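Local coordinates for B12-binding domain-containing protein (Kitasatospora setae, PDB 6WTE) that is a cobalamin-dependent radical SAM methyltransferase, TsrM, that binds cobalamin and a [4Fe-4S] cluster and probably transfers methyl groups by a non-radical route, at residues L39-F43 with E211-R215; V83-R87 with L115-F119; R162-V167 with E185-Q190; T374-F380 with A402-S408. The contacts are given in a common frame with arbitrary orientation. Residue numbers count along the deposited sequence, not the author numbering.

How the contacts relate
All four contacts lie near the cobalamin without touching it: the side chains of T42 (contact 1) and Q190 (contact 3) are about 7 Å from it, those of V83 (contact 2) and E377 (contact 4) about 8 Å. Contact 1 ties strand 35-40 of the B12-binding part to helix 209-214, contact 2 packs two helices of that part and contact 3 joins two loops. Contact 4 belongs to the radical SAM core, where the side chains of L379 and C231, a [4Fe-4S] ligand, are about 9 Å apart. Contacts 1 and 2 come nearest, about 8 Å between nearest atoms; contact 4 lies across the chain's centre from contacts 2 and 3, centres about 33 and 36 Å apart.

Contact 1 of 4, residues L39-F43 with E211-R215; sequences LDLTF and EYYRR
This contact joins the C-terminal part of an edge strand in the parallel part of the B12-binding sheet to helix 209-214, beside the cobalamin pocket. D40, on strand 35-40, forms an Asx turn: its OD1 accepts from T42 N at 3.2 Å. The nearest CA atoms across the gap are those of F43 and Y212, 9.4 Å apart, so side chains do the bridging. D40 (chi1 t) and Y212 (chi1 m) meet end to end, Y212 OH donating to D40 OD2 at 2.6 Å. T42 turns its hydroxyl to the backbone O of the cobalamin-binding N11. F43, chi1 m, buries the most surface: its CZ lies 3.4 Å from Y212 CZ, the planes oblique at 49° with centroids 4.5 Å apart, and E211 CG sits over its face, 4.0 Å from the centroid, a CH-pi contact. R215, where the chain leaves the helix, brings NH1 to 3.2 Å from F43 CD1 while its salt bridge to E211 runs from NH1 to OE2, also 3.2 Å.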
loop_
_atom_site.group_PDB
_atom_site.type_symbol
_atom_site.label_atom_id
_atom_site.label_comp_id
_atom_site.label_asym_id
_atom_site.label_seq_id
_atom_site.Cartn_x
_atom_site.Cartn_y
_atom_site.Cartn_z
ATOM N N LEU A 39 12.441 15.934 -4.951
ATOM C CA LEU A 39 12.595 15.744 -6.384
ATOM C C LEU A 39 11.613 14.648 -6.773
ATOM O O LEU A 39 11.822 13.475 -6.446
ATOM C CB LEU A 39 14.042 15.385 -6.722
ATOM C CG LEU A 39 14.618 15.815 -8.058
ATOM C CD1 LEU A 39 14.434 17.317 -8.250
ATOM C CD2 LEU A 39 16.096 15.445 -8.078
ATOM N N ASP A 40 10.512 15.031 -7.414
ATOM C CA ASP A 40 9.433 14.100 -7.729
ATOM C C ASP A 40 9.548 13.701 -9.197
ATOM O O ASP A 40 9.329 14.526 -10.091
ATOM C CB ASP A 40 8.075 14.729 -7.423
ATOM C CG ASP A 40 6.948 13.725 -7.470
ATOM O OD1 ASP A 40 7.192 12.584 -7.900
ATOM O OD2 ASP A 40 5.824 14.075 -7.061
ATOM N N LEU A 41 9.885 12.435 -9.442
ATOM C CA LEU A 41 10.125 11.955 -10.796
ATOM C C LEU A 41 8.870 11.431 -11.476
ATOM O O LEU A 41 8.934 11.067 -12.658
ATOM C CB LEU A 41 11.200 10.859 -10.780
ATOM C CG LEU A 41 12.525 11.252 -10.121
ATOM C CD1 LEU A 41 13.524 10.099 -10.144
ATOM C CD2 LEU A 41 13.121 12.486 -10.788
ATOM N N THR A 42 7.733 11.408 -10.774
ATOM C CA THR A 42 6.512 10.846 -11.348
ATOM C C THR A 42 6.104 11.581 -12.621
ATOM O O THR A 42 5.709 10.953 -13.609
ATOM C CB THR A 42 5.386 10.890 -10.315
ATOM O OG1 THR A 42 5.788 10.147 -9.160
ATOM C CG2 THR A 42 4.086 10.296 -10.879
ATOM N N PHE A 43 6.205 12.908 -12.622
ATOM C CA PHE A 43 5.872 13.697 -13.799
ATOM C C PHE A 43 7.088 13.963 -14.680
ATOM O O PHE A 43 7.037 14.836 -15.552
ATOM C CB PHE A 43 5.217 15.017 -13.378
ATOM C CG PHE A 43 4.132 14.856 -12.345
ATOM C CD1 PHE A 43 3.002 14.107 -12.613
ATOM C CD2 PHE A 43 4.248 15.459 -11.102
ATOM C CE1 PHE A 43 1.998 13.955 -11.657
ATOM C CE2 PHE A 43 3.250 15.316 -10.148
ATOM C CZ PHE A 43 2.125 14.562 -10.426
ATOM N N GLU A 211 -1.351 19.182 -8.194
ATOM C CA GLU A 211 -1.011 18.549 -9.466
ATOM C C GLU A 211 -1.493 17.104 -9.506
ATOM O O GLU A 211 -2.102 16.668 -10.490
ATOM C CB GLU A 211 0.501 18.611 -9.698
ATOM C CG GLU A 211 0.941 18.058 -11.048
ATOM C CD GLU A 211 0.414 18.865 -12.227
ATOM O OE1 GLU A 211 0.091 20.061 -12.052
ATOM O OE2 GLU A 211 0.323 18.301 -13.337
ATOM N N TYR A 212 -1.248 16.348 -8.433
ATOM C CA TYR A 212 -1.749 14.978 -8.377
ATOM C C TYR A 212 -3.270 14.948 -8.391
ATOM O O TYR A 212 -3.876 14.098 -9.053
ATOM C CB TYR A 212 -1.226 14.275 -7.130
ATOM C CG TYR A 212 0.183 13.767 -7.284
ATOM C CD1 TYR A 212 0.431 12.549 -7.902
ATOM C CD2 TYR A 212 1.262 14.504 -6.815
ATOM C CE1 TYR A 212 1.720 12.071 -8.044
ATOM C CE2 TYR A 212 2.559 14.035 -6.955
ATOM C CZ TYR A 212 2.777 12.815 -7.570
ATOM O OH TYR A 212 4.052 12.324 -7.713
ATOM N N TYR A 213 -3.902 15.875 -7.672
ATOM C CA TYR A 213 -5.360 15.883 -7.603
ATOM C C TYR A 213 -5.973 16.137 -8.973
ATOM O O TYR A 213 -6.955 15.492 -9.353
ATOM C CB TYR A 213 -5.821 16.936 -6.599
ATOM C CG TYR A 213 -7.306 16.939 -6.329
ATOM C CD1 TYR A 213 -7.889 15.944 -5.558
ATOM C CD2 TYR A 213 -8.121 17.947 -6.832
ATOM C CE1 TYR A 213 -9.237 15.941 -5.298
ATOM C CE2 TYR A 213 -9.486 17.958 -6.571
ATOM C CZ TYR A 213 -10.032 16.951 -5.804
ATOM O OH TYR A 213 -11.376 16.950 -5.544
ATOM N N ARG A 214 -5.397 17.064 -9.742
ATOM C CA ARG A 214 -5.915 17.352 -11.074
ATOM C C ARG A 214 -5.689 16.205 -12.045
ATOM O O ARG A 214 -6.388 16.119 -13.061
ATOM C CB ARG A 214 -5.276 18.632 -11.616
ATOM C CG ARG A 214 -5.705 19.885 -10.869
ATOM C CD ARG A 214 -5.040 21.137 -11.427
ATOM N NE ARG A 214 -5.311 21.321 -12.852
ATOM C CZ ARG A 214 -4.383 21.254 -13.801
ATOM N NH1 ARG A 214 -4.716 21.432 -15.073
ATOM N NH2 ARG A 214 -3.118 21.017 -13.479
ATOM N N ARG A 215 -4.732 15.325 -11.760
ATOM C CA ARG A 215 -4.471 14.165 -12.597
ATOM C C ARG A 215 -5.136 12.905 -12.056
ATOM O O ARG A 215 -4.833 11.804 -12.524
ATOM C CB ARG A 215 -2.960 13.970 -12.755
ATOM C CG ARG A 215 -2.280 15.232 -13.276
ATOM C CD ARG A 215 -0.779 15.087 -13.490
ATOM N NE ARG A 215 -0.456 14.713 -14.863
ATOM C CZ ARG A 215 0.666 15.057 -15.486
ATOM N NH1 ARG A 215 1.573 15.798 -14.865
ATOM N NH2 ARG A 215 0.875 14.671 -16.737
#

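Contact 2 of 4, residues V83-R87 with L115-F119; sequences VGEHR and LVEYF. With EDO (1,2-ethanediol), chain H.
No direct hydrogen bond links these two helices; the polar link is a water that accepts from R87 NH1 at 2.7 Å and donates to Y118 O at 2.8 Å. R87 (chi1 and chi2 t, chi3 p) lies across Y118 (chi1 t), its CD 3.9 Å from the ring centroid and 19° off the normal, a CH-pi contact, with NE 3.5 Å from Y118 OH. The short axes cross at -53° and approach to 10.6 Å, but the CA atoms converge from 8.2 Å at V83-L115 to 5.3 Å at R87-F119. Helices 83-96 and 112-119 both belong to the Rossmann-like B12-binding domain, and H86 NE2 is hydrogen-bonded to the backbone O of the cobalamin-binding N70. Between the helices V83 puts CG1 4.0 Å from L115 CD2 and CG2 3.9 Å from Y118 CE2. At G84, CA comes within 3.4 Å of Y118 OH. F119, chi1 m, puts CZ 3.8 Å from H86 CB, CE1 3.4 Å from V83 O, and CD1 3.7 Å from R87 CB.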
loop_
_atom_site.group_PDB
_atom_site.type_symbol
_atom_site.label_atom_id
_atom_site.label_comp_id
_atom_site.label_asym_id
_atom_site.label_seq_id
_atom_site.Cartn_x
_atom_site.Cartn_y
_atom_site.Cartn_z
ATOM N N VAL A 83 11.268 -2.799 -8.311
ATOM C CA VAL A 83 12.519 -2.518 -7.606
ATOM C C VAL A 83 13.702 -2.418 -8.563
ATOM O O VAL A 83 14.694 -1.750 -8.253
ATOM C CB VAL A 83 12.780 -3.577 -6.516
ATOM C CG1 VAL A 83 11.657 -3.577 -5.486
ATOM C CG2 VAL A 83 12.950 -4.954 -7.139
ATOM N N GLY A 84 13.635 -3.067 -9.729
ATOM C CA GLY A 84 14.693 -2.894 -10.712
ATOM C C GLY A 84 14.737 -1.479 -11.255
ATOM O O GLY A 84 15.813 -0.891 -11.406
ATOM N N GLU A 85 13.565 -0.910 -11.550
ATOM C CA GLU A 85 13.493 0.490 -11.950
ATOM C C GLU A 85 13.917 1.415 -10.818
ATOM O O GLU A 85 14.559 2.444 -11.062
ATOM C CB GLU A 85 12.074 0.833 -12.405
ATOM C CG GLU A 85 11.643 0.127 -13.674
ATOM C CD GLU A 85 10.206 0.438 -14.040
ATOM O OE1 GLU A 85 9.294 -0.025 -13.324
ATOM O OE2 GLU A 85 9.992 1.171 -15.025
ATOM N N HIS A 86 13.553 1.079 -9.576
ATOM C CA HIS A 86 14.004 1.882 -8.444
ATOM C C HIS A 86 15.522 1.860 -8.339
ATOM O O HIS A 86 16.149 2.892 -8.078
ATOM C CB HIS A 86 13.398 1.380 -7.137
ATOM C CG HIS A 86 11.910 1.521 -7.051
ATOM N ND1 HIS A 86 11.209 2.499 -7.721
ATOM C CD2 HIS A 86 10.991 0.801 -6.364
ATOM C CE1 HIS A 86 9.921 2.379 -7.449
ATOM N NE2 HIS A 86 9.762 1.355 -6.626
ATOM N N ARG A 87 16.128 0.686 -8.532
ATOM C CA ARG A 87 17.580 0.582 -8.431
ATOM C C ARG A 87 18.266 1.412 -9.508
ATOM O O ARG A 87 19.307 2.029 -9.260
ATOM C CB ARG A 87 18.012 -0.883 -8.521
ATOM C CG ARG A 87 19.516 -1.090 -8.371
ATOM C CD ARG A 87 19.908 -2.557 -8.491
ATOM N NE ARG A 87 19.691 -3.076 -9.839
ATOM C CZ ARG A 87 20.204 -4.217 -10.293
ATOM N NH1 ARG A 87 20.971 -4.961 -9.511
ATOM N NH2 ARG A 87 19.950 -4.610 -11.534
ATOM N N LEU A 115 16.421 -4.971 0.321
ATOM C CA LEU A 115 16.461 -3.826 -0.574
ATOM C C LEU A 115 17.651 -2.919 -0.282
ATOM O O LEU A 115 18.240 -2.362 -1.214
ATOM C CB LEU A 115 15.143 -3.052 -0.495
ATOM C CG LEU A 115 13.999 -3.802 -1.179
ATOM C CD1 LEU A 115 12.710 -2.980 -1.161
ATOM C CD2 LEU A 115 14.389 -4.159 -2.606
ATOM N N VAL A 116 18.024 -2.751 0.993
ATOM C CA VAL A 116 19.241 -1.999 1.286
ATOM C C VAL A 116 20.424 -2.618 0.548
ATOM O O VAL A 116 21.220 -1.919 -0.091
ATOM C CB VAL A 116 19.503 -1.932 2.803
ATOM C CG1 VAL A 116 20.930 -1.479 3.054
ATOM C CG2 VAL A 116 18.552 -0.960 3.484
ATOM N N GLU A 117 20.531 -3.950 0.593
ATOM C CA GLU A 117 21.651 -4.618 -0.064
ATOM C C GLU A 117 21.503 -4.599 -1.582
ATOM O O GLU A 117 22.484 -4.375 -2.303
ATOM C CB GLU A 117 21.782 -6.050 0.466
ATOM C CG GLU A 117 21.980 -6.112 1.983
ATOM C CD GLU A 117 22.393 -7.486 2.481
ATOM O OE1 GLU A 117 22.558 -8.398 1.647
ATOM O OE2 GLU A 117 22.530 -7.657 3.714
ATOM N N TYR A 118 20.284 -4.820 -2.087
ATOM C CA TYR A 118 20.050 -4.812 -3.531
ATOM C C TYR A 118 20.327 -3.437 -4.130
ATOM O O TYR A 118 20.968 -3.319 -5.181
ATOM C CB TYR A 118 18.608 -5.241 -3.815
ATOM C CG TYR A 118 18.170 -5.187 -5.261
ATOM C CD1 TYR A 118 18.663 -6.088 -6.199
ATOM C CD2 TYR A 118 17.229 -4.256 -5.684
ATOM C CE1 TYR A 118 18.239 -6.052 -7.518
ATOM C CE2 TYR A 118 16.798 -4.210 -7.006
ATOM C CZ TYR A 118 17.304 -5.108 -7.912
ATOM O OH TYR A 118 16.873 -5.059 -9.216
ATOM N N PHE A 119 19.832 -2.381 -3.479
ATOM C CA PHE A 119 20.047 -1.024 -3.982
ATOM C C PHE A 119 21.477 -0.550 -3.773
ATOM O O PHE A 119 21.901 0.410 -4.429
ATOM C CB PHE A 119 19.101 -0.042 -3.296
ATOM C CG PHE A 119 17.647 -0.229 -3.645
ATOM C CD1 PHE A 119 17.262 -0.726 -4.880
ATOM C CD2 PHE A 119 16.670 0.126 -2.737
ATOM C CE1 PHE A 119 15.912 -0.877 -5.196
ATOM C CE2 PHE A 119 15.332 -0.024 -3.040
ATOM C CZ PHE A 119 14.955 -0.530 -4.275
HETATM C C1 EDO H . 6.340 2.127 -13.765
HETATM O O1 EDO H . 7.554 2.019 -13.013
HETATM C C2 EDO H . 6.677 2.452 -15.215
HETATM O O2 EDO H . 7.695 1.554 -15.675
HETATM O O HOH W 1 22.097 -5.151 -7.033
#

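Contact 3 of 4, residues R162-V167 with E185-Q190; sequences RVPPAV and EPRVWQ
W189, R162 and E185 carry most of the buried surface. W189 (chi1 p, chi2 -93°) stands in the 3-10 turn 188-190, which follows left-handed R187 (phi/psi 63/14). Its indole packs on the chain after strand 159-162, extended to P165 and turning at A166: CZ2 lies 3.8 Å from P165 CB, and CD1 3.8 Å from V167 CB. V167 and W189 have the nearest CA atoms, 7.2 Å apart. R162, with chi1 to chi3 all t, reaches E185 (chi1 m, chi2 t) in a bidentate salt bridge, NH1 donating to OE2 and NH2 to OE1, each at 2.9 Å. E185 OE1 is shared with R187 NH1 at 3.1 Å, offsetting the 4.0 Å approach of R187 NH1 to R162 NH2. A water accepts from R162 NH2 at 2.8 Å and lies 2.6 Å from Q190 OE1. Q190 NE2 hydrogen-bonds to the backbone O of P128 and R187 NH2 to that of G182. A salt-bridge network thus joins two loops, with Q190 close to the cobalamin-binding G129 and E130.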
loop_
_atom_site.group_PDB
_atom_site.type_symbol
_atom_site.label_atom_id
_atom_site.label_comp_id
_atom_site.label_asym_id
_atom_site.label_seq_id
_atom_site.Cartn_x
_atom_site.Cartn_y
_atom_site.Cartn_z
ATOM N N ARG A 162 20.721 -4.112 11.759
ATOM C CA ARG A 162 19.836 -3.105 12.334
ATOM C C ARG A 162 20.244 -2.739 13.759
ATOM O O ARG A 162 20.567 -3.612 14.570
ATOM C CB ARG A 162 18.391 -3.603 12.327
ATOM C CG ARG A 162 17.367 -2.560 12.704
ATOM C CD ARG A 162 15.978 -3.151 12.523
ATOM N NE ARG A 162 14.901 -2.272 12.961
ATOM C CZ ARG A 162 14.138 -2.511 14.021
ATOM N NH1 ARG A 162 14.351 -3.594 14.760
ATOM N NH2 ARG A 162 13.161 -1.669 14.341
ATOM N N VAL A 163 20.234 -1.443 14.050
ATOM C CA VAL A 163 20.357 -0.963 15.432
ATOM C C VAL A 163 19.051 -1.244 16.169
ATOM O O VAL A 163 17.972 -0.889 15.660
ATOM C CB VAL A 163 20.678 0.533 15.447
ATOM C CG1 VAL A 163 20.867 1.021 16.877
ATOM C CG2 VAL A 163 21.910 0.851 14.579
ATOM N N PRO A 164 19.090 -1.842 17.359
ATOM C CA PRO A 164 17.847 -2.177 18.050
ATOM C C PRO A 164 17.072 -0.927 18.420
ATOM O O PRO A 164 17.663 0.123 18.731
ATOM C CB PRO A 164 18.329 -2.926 19.300
ATOM C CG PRO A 164 19.716 -3.356 18.995
ATOM C CD PRO A 164 20.277 -2.316 18.085
ATOM N N PRO A 165 15.745 -0.995 18.407
ATOM C CA PRO A 165 14.967 0.142 18.898
ATOM C C PRO A 165 15.193 0.295 20.391
ATOM O O PRO A 165 15.529 -0.664 21.088
ATOM C CB PRO A 165 13.520 -0.249 18.576
ATOM C CG PRO A 165 13.538 -1.738 18.575
ATOM C CD PRO A 165 14.885 -2.125 18.018
ATOM N N ALA A 166 15.051 1.529 20.875
ATOM C CA ALA A 166 15.202 1.762 22.308
ATOM C C ALA A 166 13.932 1.414 23.075
ATOM O O ALA A 166 14.009 1.052 24.255
ATOM C CB ALA A 166 15.601 3.215 22.572
ATOM N N VAL A 167 12.771 1.507 22.431
ATOM C CA VAL A 167 11.499 1.145 23.049
ATOM C C VAL A 167 11.241 -0.331 22.768
ATOM O O VAL A 167 10.989 -0.722 21.624
ATOM C CB VAL A 167 10.346 2.011 22.524
ATOM C CG1 VAL A 167 9.019 1.517 23.082
ATOM C CG2 VAL A 167 10.568 3.469 22.887
ATOM N N GLU A 185 6.998 -5.501 15.158
ATOM C CA GLU A 185 7.088 -4.563 16.267
ATOM C C GLU A 185 5.928 -3.577 16.212
ATOM O O GLU A 185 5.350 -3.344 15.147
ATOM C CB GLU A 185 8.420 -3.802 16.211
ATOM C CG GLU A 185 9.649 -4.697 16.374
ATOM C CD GLU A 185 10.960 -3.955 16.121
ATOM O OE1 GLU A 185 10.912 -2.768 15.732
ATOM O OE2 GLU A 185 12.041 -4.563 16.305
ATOM N N PRO A 186 5.551 -2.979 17.346
ATOM C CA PRO A 186 4.444 -2.001 17.309
ATOM C C PRO A 186 4.761 -0.761 16.491
ATOM O O PRO A 186 3.885 -0.257 15.774
ATOM C CB PRO A 186 4.231 -1.659 18.791
ATOM C CG PRO A 186 4.758 -2.865 19.540
ATOM C CD PRO A 186 5.952 -3.308 18.725
ATOM N N ARG A 187 5.988 -0.251 16.594
ATOM C CA ARG A 187 6.503 0.911 15.868
ATOM C C ARG A 187 5.774 2.207 16.202
ATOM O O ARG A 187 5.971 3.217 15.506
ATOM C CB ARG A 187 6.492 0.676 14.344
ATOM C CG ARG A 187 7.150 -0.650 13.953
ATOM C CD ARG A 187 7.458 -0.760 12.453
ATOM N NE ARG A 187 7.421 -2.161 12.060
ATOM C CZ ARG A 187 8.390 -3.035 12.319
ATOM N NH1 ARG A 187 9.494 -2.640 12.944
ATOM N NH2 ARG A 187 8.253 -4.304 11.957
ATOM N N VAL A 188 4.973 2.228 17.273
ATOM C CA VAL A 188 4.269 3.453 17.652
ATOM C C VAL A 188 5.258 4.578 17.946
ATOM O O VAL A 188 5.009 5.745 17.611
ATOM C CB VAL A 188 3.337 3.186 18.849
ATOM C CG1 VAL A 188 2.709 4.484 19.343
ATOM C CG2 VAL A 188 2.260 2.189 18.460
ATOM N N TRP A 189 6.402 4.250 18.566
ATOM C CA TRP A 189 7.386 5.278 18.896
ATOM C C TRP A 189 7.945 5.960 17.657
ATOM O O TRP A 189 8.497 7.064 17.762
ATOM C CB TRP A 189 8.539 4.686 19.723
ATOM C CG TRP A 189 9.453 3.745 18.974
ATOM C CD1 TRP A 189 9.347 2.385 18.896
ATOM C CD2 TRP A 189 10.618 4.099 18.215
ATOM N NE1 TRP A 189 10.370 1.870 18.130
ATOM C CE2 TRP A 189 11.161 2.904 17.699
ATOM C CE3 TRP A 189 11.249 5.310 17.916
ATOM C CZ2 TRP A 189 12.304 2.885 16.904
ATOM C CZ3 TRP A 189 12.388 5.289 17.122
ATOM C CH2 TRP A 189 12.902 4.086 16.627
ATOM N N GLN A 190 7.825 5.330 16.490
ATOM C CA GLN A 190 8.349 5.897 15.255
ATOM C C GLN A 190 7.416 6.932 14.641
ATOM O O GLN A 190 7.841 7.666 13.742
ATOM C CB GLN A 190 8.613 4.780 14.237
ATOM C CG GLN A 190 9.580 3.694 14.749
ATOM C CD GLN A 190 9.768 2.542 13.779
ATOM O OE1 GLN A 190 10.012 1.404 14.194
ATOM N NE2 GLN A 190 9.685 2.829 12.482
HETATM O O HOH W 2 11.383 -0.209 12.663
#

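Contact 4 of 4, residues T374-F380 with A402-S408; sequences TMVEALF and ATVTGFS. With EDO (1,2-ethanediol), chain K.
Parallel strand pairing defines this contact: strands 374-380 and 404-408 run 4.6 Å apart at their axes, their directions differing by 19°, in register M375 with V404 through L379 with S408. Backbone hydrogen bonds of 2.8 to 3.0 Å zigzag across: V404 N to T374 O, V376 N to V404 O, G406 N to V376 O, A378 N to G406 O, S408 N to A378 O and F380 N to S408 O. Two threonines extend the pairing, T374 N donating to T403 OG1 at 3.0 Å and T403 N to T374 OG1 at 3.1 Å. A water donates to E377 OE1 and A378 O, 2.9 Å each, and accepts from S408 OG at 2.7 Å. Among apolar contacts, M375 SD meets V404 CG1 at 3.8 Å; V376 CG2 meets A402 CB at 3.6 Å; F380 CE2 meets F407 CD1 at 3.4 Å, the rings rim to rim. A CB at G406 would clash with E377 OE1 and M375 CE. The pair closes a beta-alpha-beta unit of the radical SAM core, a TIM-barrel relative: helix 387-398 makes the crossover and packs F397 on V376 and A378, while strand 327-335 hydrogen-bonds to 373-380 on its other edge.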
loop_
_atom_site.group_PDB
_atom_site.type_symbol
_atom_site.label_atom_id
_atom_site.label_comp_id
_atom_site.label_asym_id
_atom_site.label_seq_id
_atom_site.Cartn_x
_atom_site.Cartn_y
_atom_site.Cartn_z
ATOM N N THR A 374 -20.487 1.723 -2.330
ATOM C CA THR A 374 -19.794 0.592 -1.728
ATOM C C THR A 374 -18.999 -0.174 -2.770
ATOM O O THR A 374 -19.497 -0.449 -3.867
ATOM C CB THR A 374 -20.781 -0.369 -1.064
ATOM O OG1 THR A 374 -21.837 -0.661 -1.986
ATOM C CG2 THR A 374 -21.369 0.251 0.191
ATOM N N MET A 375 -17.773 -0.546 -2.412
ATOM C CA MET A 375 -16.996 -1.498 -3.190
ATOM C C MET A 375 -16.621 -2.667 -2.292
ATOM O O MET A 375 -15.930 -2.481 -1.285
ATOM C CB MET A 375 -15.740 -0.860 -3.772
ATOM C CG MET A 375 -14.902 -1.873 -4.496
ATOM S SD MET A 375 -13.926 -1.113 -5.773
ATOM C CE MET A 375 -13.010 -2.541 -6.356
ATOM N N VAL A 376 -17.079 -3.863 -2.653
ATOM C CA VAL A 376 -16.794 -5.081 -1.898
ATOM C C VAL A 376 -15.732 -5.878 -2.639
ATOM O O VAL A 376 -15.879 -6.159 -3.836
ATOM C CB VAL A 376 -18.068 -5.918 -1.692
ATOM C CG1 VAL A 376 -17.745 -7.218 -0.955
ATOM C CG2 VAL A 376 -19.105 -5.116 -0.929
ATOM N N GLU A 377 -14.680 -6.277 -1.921
ATOM C CA GLU A 377 -13.534 -6.962 -2.505
ATOM C C GLU A 377 -13.506 -8.424 -2.077
ATOM O O GLU A 377 -13.782 -8.746 -0.918
ATOM C CB GLU A 377 -12.225 -6.291 -2.088
ATOM C CG GLU A 377 -12.193 -4.805 -2.360
ATOM C CD GLU A 377 -11.405 -4.458 -3.599
ATOM O OE1 GLU A 377 -11.290 -5.321 -4.501
ATOM O OE2 GLU A 377 -10.900 -3.319 -3.668
ATOM N N ALA A 378 -13.192 -9.302 -3.027
ATOM C CA ALA A 378 -12.974 -10.718 -2.770
ATOM C C ALA A 378 -11.596 -11.130 -3.273
ATOM O O ALA A 378 -11.095 -10.596 -4.266
ATOM C CB ALA A 378 -14.045 -11.576 -3.450
ATOM N N LEU A 379 -10.978 -12.080 -2.576
ATOM C CA LEU A 379 -9.690 -12.635 -2.985
ATOM C C LEU A 379 -9.830 -14.144 -3.088
ATOM O O LEU A 379 -10.218 -14.799 -2.117
ATOM C CB LEU A 379 -8.579 -12.258 -2.001
ATOM C CG LEU A 379 -7.224 -12.925 -2.253
ATOM C CD1 LEU A 379 -6.693 -12.629 -3.654
ATOM C CD2 LEU A 379 -6.222 -12.495 -1.184
ATOM N N PHE A 380 -9.536 -14.693 -4.264
ATOM C CA PHE A 380 -9.681 -16.118 -4.513
ATOM C C PHE A 380 -8.318 -16.775 -4.663
ATOM O O PHE A 380 -7.380 -16.173 -5.185
ATOM C CB PHE A 380 -10.514 -16.374 -5.771
ATOM C CG PHE A 380 -11.941 -15.934 -5.643
ATOM C CD1 PHE A 380 -12.668 -16.228 -4.496
ATOM C CD2 PHE A 380 -12.554 -15.211 -6.656
ATOM C CE1 PHE A 380 -13.982 -15.821 -4.369
ATOM C CE2 PHE A 380 -13.870 -14.806 -6.539
ATOM C CZ PHE A 380 -14.584 -15.105 -5.393
ATOM N N ALA A 402 -23.604 -4.411 -4.241
ATOM C CA ALA A 402 -22.650 -3.344 -3.982
ATOM C C ALA A 402 -22.452 -2.519 -5.244
ATOM O O ALA A 402 -22.648 -3.004 -6.362
ATOM C CB ALA A 402 -21.314 -3.916 -3.517
ATOM N N THR A 403 -22.066 -1.256 -5.064
ATOM C CA THR A 403 -21.848 -0.406 -6.231
ATOM C C THR A 403 -20.865 -1.065 -7.181
ATOM O O THR A 403 -21.110 -1.165 -8.388
ATOM C CB THR A 403 -21.334 0.976 -5.825
ATOM O OG1 THR A 403 -22.139 1.507 -4.768
ATOM C CG2 THR A 403 -21.363 1.920 -7.024
ATOM N N VAL A 404 -19.746 -1.530 -6.641
ATOM C CA VAL A 404 -18.753 -2.280 -7.390
ATOM C C VAL A 404 -18.365 -3.490 -6.557
ATOM O O VAL A 404 -18.252 -3.399 -5.328
ATOM C CB VAL A 404 -17.514 -1.419 -7.725
ATOM C CG1 VAL A 404 -16.453 -2.247 -8.438
ATOM C CG2 VAL A 404 -17.913 -0.217 -8.591
ATOM N N THR A 405 -18.177 -4.625 -7.221
ATOM C CA THR A 405 -17.641 -5.824 -6.589
ATOM C C THR A 405 -16.349 -6.183 -7.307
ATOM O O THR A 405 -16.357 -6.426 -8.517
ATOM C CB THR A 405 -18.652 -6.970 -6.654
ATOM O OG1 THR A 405 -19.924 -6.467 -6.242
ATOM C CG2 THR A 405 -18.246 -8.101 -5.716
ATOM N N GLY A 406 -15.251 -6.222 -6.566
ATOM C CA GLY A 406 -13.931 -6.464 -7.131
ATOM C C GLY A 406 -13.435 -7.842 -6.734
ATOM O O GLY A 406 -13.554 -8.240 -5.571
ATOM N N PHE A 407 -12.881 -8.561 -7.705
ATOM C CA PHE A 407 -12.352 -9.900 -7.486
ATOM C C PHE A 407 -10.867 -9.933 -7.815
ATOM O O PHE A 407 -10.435 -9.401 -8.842
ATOM C CB PHE A 407 -13.091 -10.930 -8.341
ATOM C CG PHE A 407 -14.569 -10.967 -8.104
ATOM C CD1 PHE A 407 -15.095 -11.689 -7.044
ATOM C CD2 PHE A 407 -15.436 -10.266 -8.930
ATOM C CE1 PHE A 407 -16.457 -11.725 -6.816
ATOM C CE2 PHE A 407 -16.798 -10.299 -8.709
ATOM C CZ PHE A 407 -17.312 -11.032 -7.652
ATOM N N SER A 408 -10.092 -10.563 -6.937
ATOM C CA SER A 408 -8.665 -10.764 -7.136
ATOM C C SER A 408 -8.352 -12.256 -7.086
ATOM O O SER A 408 -9.103 -13.044 -6.506
ATOM C CB SER A 408 -7.851 -10.018 -6.073
ATOM O OG SER A 408 -8.075 -8.617 -6.140
HETATM C C1 EDO K . -24.950 2.099 -6.078
HETATM O O1 EDO K . -24.625 1.186 -5.025
HETATM C C2 EDO K . -25.718 3.264 -5.474
HETATM O O2 EDO K . -25.937 4.246 -6.490
HETATM O O HOH W 3 -10.104 -7.934 -4.572
#